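Long-range contact in glutamate--cysteine ligase GshA (Methylobacillus flagellatus KT, PDB 3K1T), which probably acts as a ligase that joins glutamate to cysteine to form gamma-glutamylcysteine: residues 51-63 and 227-239. Residues are numbered along the deposited sequence; the frame is centred on the assembly and turned at random.
Sequences RNAGFKLAPVDTN and DIDPWLLNPYFDT. With SO4 (sulfate ion), chain B.
Lys56 and Trp231 meet through matching torsions: each carries its CG trans to its own backbone nitrogen (chi1 -166° and -177°), and the lysine chain stays extended until it bends at chi4, which sets NZ over the indole face. The result is a cation-pi contact, with NZ 3.1 Å from the centroid of the five-membered ring of Trp231, while CD of Lys56 lies over the six-membered ring as a CH-pi partner. It joins the beta-hairpin 45-52/57-63, at the end of its connecting loop, to the short 3-10 turn 230-232 that follows helix 210-226 and leads into strand 237-241 of a separate antiparallel sheet. A buried ammonium needs several partners, and this one illustrates how they are assembled. NZ donates to Trp231 O at 2.7 Å, in the carbonyl plane, and to Asn234 O at 3.0 Å, this time from above the carbonyl plane. Glu329 adds a further partner, pairing with NZ in a salt bridge and accepting from Trp231 NE1, so one carboxylate holds both the cation and the ring beneath it. A methionine in place of Lys56 would probably deprive Glu329 of this positive partner and leave the carbonyls of Trp231 and Asn234 without this donor. Next along the chain, Leu57 N donates to Leu232 O in a nearly straight bond (174°), and Leu57 O receives the CA-H of Leu233. Apolar contacts add to this: Phe55 CD1 packs obliquely on Trp231 CH2, and Ala58 CB sits against the Pro235 ring. Helix 398-421 backs the junction, with Val408 touching both Pro59 and Leu233. Phe55 O, buried here without a polar partner, has the methyl CD2 of Leu232 3.2 Å away.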
loop_
_atom_site.group_PDB
_atom_site.type_symbol
_atom_site.label_atom_id
_atom_site.label_comp_id
_atom_site.label_asym_id
_atom_site.label_seq_id
_atom_site.Cartn_x
_atom_site.Cartn_y
_atom_site.Cartn_z
ATOM N N ARG A 51 14.641 16.926 -11.822
ATOM C CA ARG A 51 15.962 17.516 -11.656
ATOM C C ARG A 51 15.988 18.462 -10.461
ATOM O O ARG A 51 15.122 19.331 -10.307
ATOM C CB ARG A 51 16.468 18.198 -12.916
ATOM C CG ARG A 51 16.878 17.186 -13.985
ATOM C CD ARG A 51 17.592 17.880 -15.131
ATOM N NE ARG A 51 18.348 16.920 -15.908
ATOM C CZ ARG A 51 19.195 17.236 -16.872
ATOM N NH1 ARG A 51 19.359 18.498 -17.216
ATOM N NH2 ARG A 51 19.870 16.264 -17.506
ATOM N N ASN A 52 16.986 18.229 -9.611
ATOM C CA ASN A 52 17.263 19.065 -8.435
ATOM C C ASN A 52 18.475 19.956 -8.780
ATOM O O ASN A 52 19.613 19.485 -8.879
ATOM C CB ASN A 52 17.554 18.143 -7.261
ATOM C CG ASN A 52 17.737 18.894 -5.959
ATOM O OD1 ASN A 52 17.863 20.110 -5.960
ATOM N ND2 ASN A 52 17.790 18.167 -4.847
ATOM N N ALA A 53 18.201 21.237 -8.978
ATOM C CA ALA A 53 19.191 22.244 -9.348
ATOM C C ALA A 53 19.681 23.001 -8.108
ATOM O O ALA A 53 20.501 23.923 -8.222
ATOM C CB ALA A 53 18.542 23.225 -10.346
ATOM N N GLY A 54 19.144 22.669 -6.930
ATOM C CA GLY A 54 19.425 23.461 -5.712
ATOM C C GLY A 54 18.621 24.751 -5.651
ATOM O O GLY A 54 18.107 25.129 -4.586
ATOM N N PHE A 55 18.524 25.445 -6.788
ATOM C CA PHE A 55 17.671 26.635 -6.893
ATOM C C PHE A 55 16.259 26.361 -7.462
ATOM O O PHE A 55 15.421 27.289 -7.589
ATOM C CB PHE A 55 18.401 27.719 -7.700
ATOM C CG PHE A 55 18.740 27.333 -9.107
ATOM C CD1 PHE A 55 17.753 27.325 -10.098
ATOM C CD2 PHE A 55 20.040 27.027 -9.460
ATOM C CE1 PHE A 55 18.057 26.995 -11.404
ATOM C CE2 PHE A 55 20.356 26.694 -10.778
ATOM C CZ PHE A 55 19.375 26.694 -11.748
ATOM N N LYS A 56 15.986 25.091 -7.755
ATOM C CA LYS A 56 14.756 24.662 -8.405
ATOM C C LYS A 56 14.634 23.146 -8.259
ATOM O O LYS A 56 15.639 22.448 -8.263
ATOM C CB LYS A 56 14.886 24.988 -9.938
ATOM C CG LYS A 56 13.667 24.923 -10.655
ATOM C CD LYS A 56 13.714 25.622 -11.967
ATOM C CE LYS A 56 12.363 25.554 -12.604
ATOM N NZ LYS A 56 11.932 26.915 -13.042
ATOM N N LEU A 57 13.407 22.628 -8.171
ATOM C CA LEU A 57 13.138 21.195 -8.179
ATOM C C LEU A 57 11.919 20.955 -9.087
ATOM O O LEU A 57 10.818 21.320 -8.730
ATOM C CB LEU A 57 12.889 20.653 -6.764
ATOM C CG LEU A 57 12.546 19.164 -6.683
ATOM C CD1 LEU A 57 13.698 18.242 -7.188
ATOM C CD2 LEU A 57 12.108 18.827 -5.220
ATOM N N ALA A 58 12.143 20.389 -10.268
ATOM C CA ALA A 58 11.122 20.377 -11.311
ATOM C C ALA A 58 11.066 19.048 -12.045
ATOM O O ALA A 58 12.084 18.366 -12.225
ATOM C CB ALA A 58 11.327 21.584 -12.333
ATOM N N PRO A 59 9.858 18.654 -12.446
ATOM C CA PRO A 59 9.742 17.498 -13.312
ATOM C C PRO A 59 10.107 17.830 -14.751
ATOM O O PRO A 59 9.764 18.922 -15.255
ATOM C CB PRO A 59 8.257 17.119 -13.185
ATOM C CG PRO A 59 7.572 18.449 -12.995
ATOM C CD PRO A 59 8.551 19.313 -12.209
ATOM N N VAL A 60 10.803 16.904 -15.400
ATOM C CA VAL A 60 11.246 17.083 -16.771
ATOM C C VAL A 60 10.748 16.023 -17.750
ATOM O O VAL A 60 10.992 16.159 -18.963
ATOM C CB VAL A 60 12.771 17.188 -16.875
ATOM C CG1 VAL A 60 13.280 18.424 -16.092
ATOM C CG2 VAL A 60 13.451 15.865 -16.398
ATOM N N ASP A 61 10.091 14.967 -17.251
ATOM C CA ASP A 61 9.444 13.961 -18.107
ATOM C C ASP A 61 8.430 13.159 -17.283
ATOM O O ASP A 61 8.702 12.809 -16.099
ATOM C CB ASP A 61 10.479 12.968 -18.677
ATOM C CG ASP A 61 9.834 11.869 -19.565
ATOM O OD1 ASP A 61 9.601 12.219 -20.727
ATOM O OD2 ASP A 61 9.579 10.696 -19.097
ATOM N N THR A 62 7.287 12.876 -17.885
ATOM C CA THR A 62 6.261 12.015 -17.291
ATOM C C THR A 62 6.028 10.871 -18.271
ATOM O O THR A 62 5.781 11.113 -19.485
ATOM C CB THR A 62 4.967 12.758 -17.052
ATOM O OG1 THR A 62 5.230 13.867 -16.170
ATOM C CG2 THR A 62 3.898 11.848 -16.376
ATOM N N ASN A 63 6.143 9.646 -17.774
ATOM C CA ASN A 63 5.972 8.468 -18.616
ATOM C C ASN A 63 4.813 7.619 -18.067
ATOM O O ASN A 63 4.873 7.110 -16.964
ATOM C CB ASN A 63 7.293 7.715 -18.633
ATOM C CG ASN A 63 7.301 6.497 -19.604
ATOM O OD1 ASN A 63 6.324 6.213 -20.304
ATOM N ND2 ASN A 63 8.420 5.781 -19.611
ATOM N N ASP A 227 2.365 28.564 -0.166
ATOM C CA ASP A 227 3.038 29.865 -0.259
ATOM C C ASP A 227 4.492 29.786 -0.748
ATOM O O ASP A 227 5.432 30.177 -0.037
ATOM C CB ASP A 227 2.966 30.623 1.077
ATOM C CG ASP A 227 3.389 32.095 0.937
ATOM O OD1 ASP A 227 3.196 32.690 -0.143
ATOM O OD2 ASP A 227 3.875 32.668 1.926
ATOM N N ILE A 228 4.675 29.289 -1.969
ATOM C CA ILE A 228 5.998 29.174 -2.593
ATOM C C ILE A 228 5.954 29.862 -3.974
ATOM O O ILE A 228 4.884 29.934 -4.599
ATOM C CB ILE A 228 6.421 27.694 -2.694
ATOM C CG1 ILE A 228 7.917 27.509 -2.980
ATOM C CG2 ILE A 228 5.647 26.975 -3.839
ATOM C CD1 ILE A 228 8.827 27.570 -1.785
ATOM N N ASP A 229 7.101 30.397 -4.430
ATOM C CA ASP A 229 7.261 30.893 -5.799
ATOM C C ASP A 229 7.015 29.693 -6.756
ATOM O O ASP A 229 7.749 28.732 -6.685
ATOM C CB ASP A 229 8.709 31.429 -5.974
ATOM C CG ASP A 229 8.993 31.981 -7.364
ATOM O OD1 ASP A 229 8.134 31.866 -8.256
ATOM O OD2 ASP A 229 10.101 32.545 -7.586
ATOM N N PRO A 230 5.989 29.740 -7.625
ATOM C CA PRO A 230 5.739 28.606 -8.522
ATOM C C PRO A 230 6.904 28.243 -9.421
ATOM O O PRO A 230 6.983 27.094 -9.859
ATOM C CB PRO A 230 4.538 29.069 -9.357
ATOM C CG PRO A 230 4.537 30.544 -9.245
ATOM C CD PRO A 230 5.026 30.834 -7.876
ATOM N N TRP A 231 7.788 29.213 -9.703
ATOM C CA TRP A 231 8.966 28.984 -10.543
ATOM C C TRP A 231 9.913 27.948 -9.932
ATOM O O TRP A 231 10.607 27.242 -10.658
ATOM C CB TRP A 231 9.704 30.300 -10.862
ATOM C CG TRP A 231 10.878 30.101 -11.797
ATOM C CD1 TRP A 231 10.818 29.967 -13.154
ATOM C CD2 TRP A 231 12.261 29.998 -11.452
ATOM N NE1 TRP A 231 12.061 29.802 -13.678
ATOM C CE2 TRP A 231 12.978 29.796 -12.658
ATOM C CE3 TRP A 231 12.969 30.028 -10.242
ATOM C CZ2 TRP A 231 14.357 29.619 -12.695
ATOM C CZ3 TRP A 231 14.345 29.844 -10.270
ATOM C CH2 TRP A 231 15.033 29.668 -11.480
ATOM N N LEU A 232 9.880 27.785 -8.608
ATOM C CA LEU A 232 10.743 26.783 -7.958
ATOM C C LEU A 232 10.351 25.336 -8.328
ATOM O O LEU A 232 11.152 24.422 -8.136
ATOM C CB LEU A 232 10.747 26.973 -6.445
ATOM C CG LEU A 232 11.340 28.314 -5.965
ATOM C CD1 LEU A 232 11.359 28.339 -4.380
ATOM C CD2 LEU A 232 12.687 28.666 -6.591
ATOM N N LEU A 233 9.133 25.152 -8.844
ATOM C CA LEU A 233 8.592 23.846 -9.182
ATOM C C LEU A 233 8.353 23.656 -10.687
ATOM O O LEU A 233 7.955 22.583 -11.110
ATOM C CB LEU A 233 7.235 23.686 -8.496
ATOM C CG LEU A 233 7.154 23.644 -6.982
ATOM C CD1 LEU A 233 5.700 23.753 -6.518
ATOM C CD2 LEU A 233 7.807 22.340 -6.512
ATOM N N ASN A 234 8.519 24.700 -11.498
ATOM C CA ASN A 234 7.966 24.684 -12.848
ATOM C C ASN A 234 8.853 25.411 -13.865
ATOM O O ASN A 234 9.066 26.605 -13.739
ATOM C CB ASN A 234 6.572 25.323 -12.803
ATOM C CG ASN A 234 5.772 25.098 -14.085
ATOM O OD1 ASN A 234 6.193 24.353 -14.988
ATOM N ND2 ASN A 234 4.637 25.749 -14.170
ATOM N N PRO A 235 9.345 24.699 -14.895
ATOM C CA PRO A 235 10.120 25.444 -15.914
ATOM C C PRO A 235 9.211 26.328 -16.779
ATOM O O PRO A 235 8.082 25.924 -17.107
ATOM C CB PRO A 235 10.745 24.324 -16.779
ATOM C CG PRO A 235 10.544 23.039 -15.999
ATOM C CD PRO A 235 9.269 23.266 -15.216
ATOM N N TYR A 236 9.701 27.502 -17.182
ATOM C CA TYR A 236 8.985 28.315 -18.165
ATOM C C TYR A 236 8.960 27.558 -19.489
ATOM O O TYR A 236 9.848 26.741 -19.786
ATOM C CB TYR A 236 9.706 29.651 -18.395
ATOM C CG TYR A 236 9.656 30.646 -17.256
ATOM C CD1 TYR A 236 8.449 30.989 -16.652
ATOM C CD2 TYR A 236 10.824 31.261 -16.799
ATOM C CE1 TYR A 236 8.403 31.939 -15.628
ATOM C CE2 TYR A 236 10.795 32.204 -15.816
ATOM C CZ TYR A 236 9.588 32.551 -15.227
ATOM O OH TYR A 236 9.560 33.493 -14.229
ATOM N N PHE A 237 7.961 27.843 -20.306
ATOM C CA PHE A 237 7.961 27.329 -21.680
ATOM C C PHE A 237 7.236 28.260 -22.664
ATOM O O PHE A 237 6.503 29.175 -22.286
ATOM C CB PHE A 237 7.389 25.899 -21.740
ATOM C CG PHE A 237 5.887 25.833 -21.754
ATOM C CD1 PHE A 237 5.161 25.987 -20.589
ATOM C CD2 PHE A 237 5.197 25.633 -22.945
ATOM C CE1 PHE A 237 3.761 25.969 -20.592
ATOM C CE2 PHE A 237 3.787 25.617 -22.953
ATOM C CZ PHE A 237 3.082 25.789 -21.777
ATOM N N ASP A 238 7.428 27.973 -23.932
ATOM C CA ASP A 238 6.672 28.664 -25.019
ATOM C C ASP A 238 6.553 27.677 -26.190
ATOM O O ASP A 238 7.188 26.612 -26.181
ATOM C CB ASP A 238 7.416 29.953 -25.391
ATOM C CG ASP A 238 6.566 30.938 -26.239
ATOM O OD1 ASP A 238 5.338 30.743 -26.389
ATOM O OD2 ASP A 238 7.179 31.900 -26.765
ATOM N N THR A 239 5.762 28.028 -27.205
ATOM C CA THR A 239 5.584 27.167 -28.351
ATOM C C THR A 239 5.574 27.982 -29.643
ATOM O O THR A 239 5.346 29.203 -29.642
ATOM C CB THR A 239 4.222 26.423 -28.310
ATOM O OG1 THR A 239 3.183 27.395 -28.359
ATOM C CG2 THR A 239 4.050 25.572 -27.079
HETATM S S SO4 B . 11.180 5.028 -17.376
HETATM O O1 SO4 B . 12.566 4.945 -16.978
HETATM O O2 SO4 B . 10.554 4.794 -16.112
HETATM O O3 SO4 B . 10.829 6.339 -17.872
HETATM O O4 SO4 B . 10.848 3.976 -18.362
#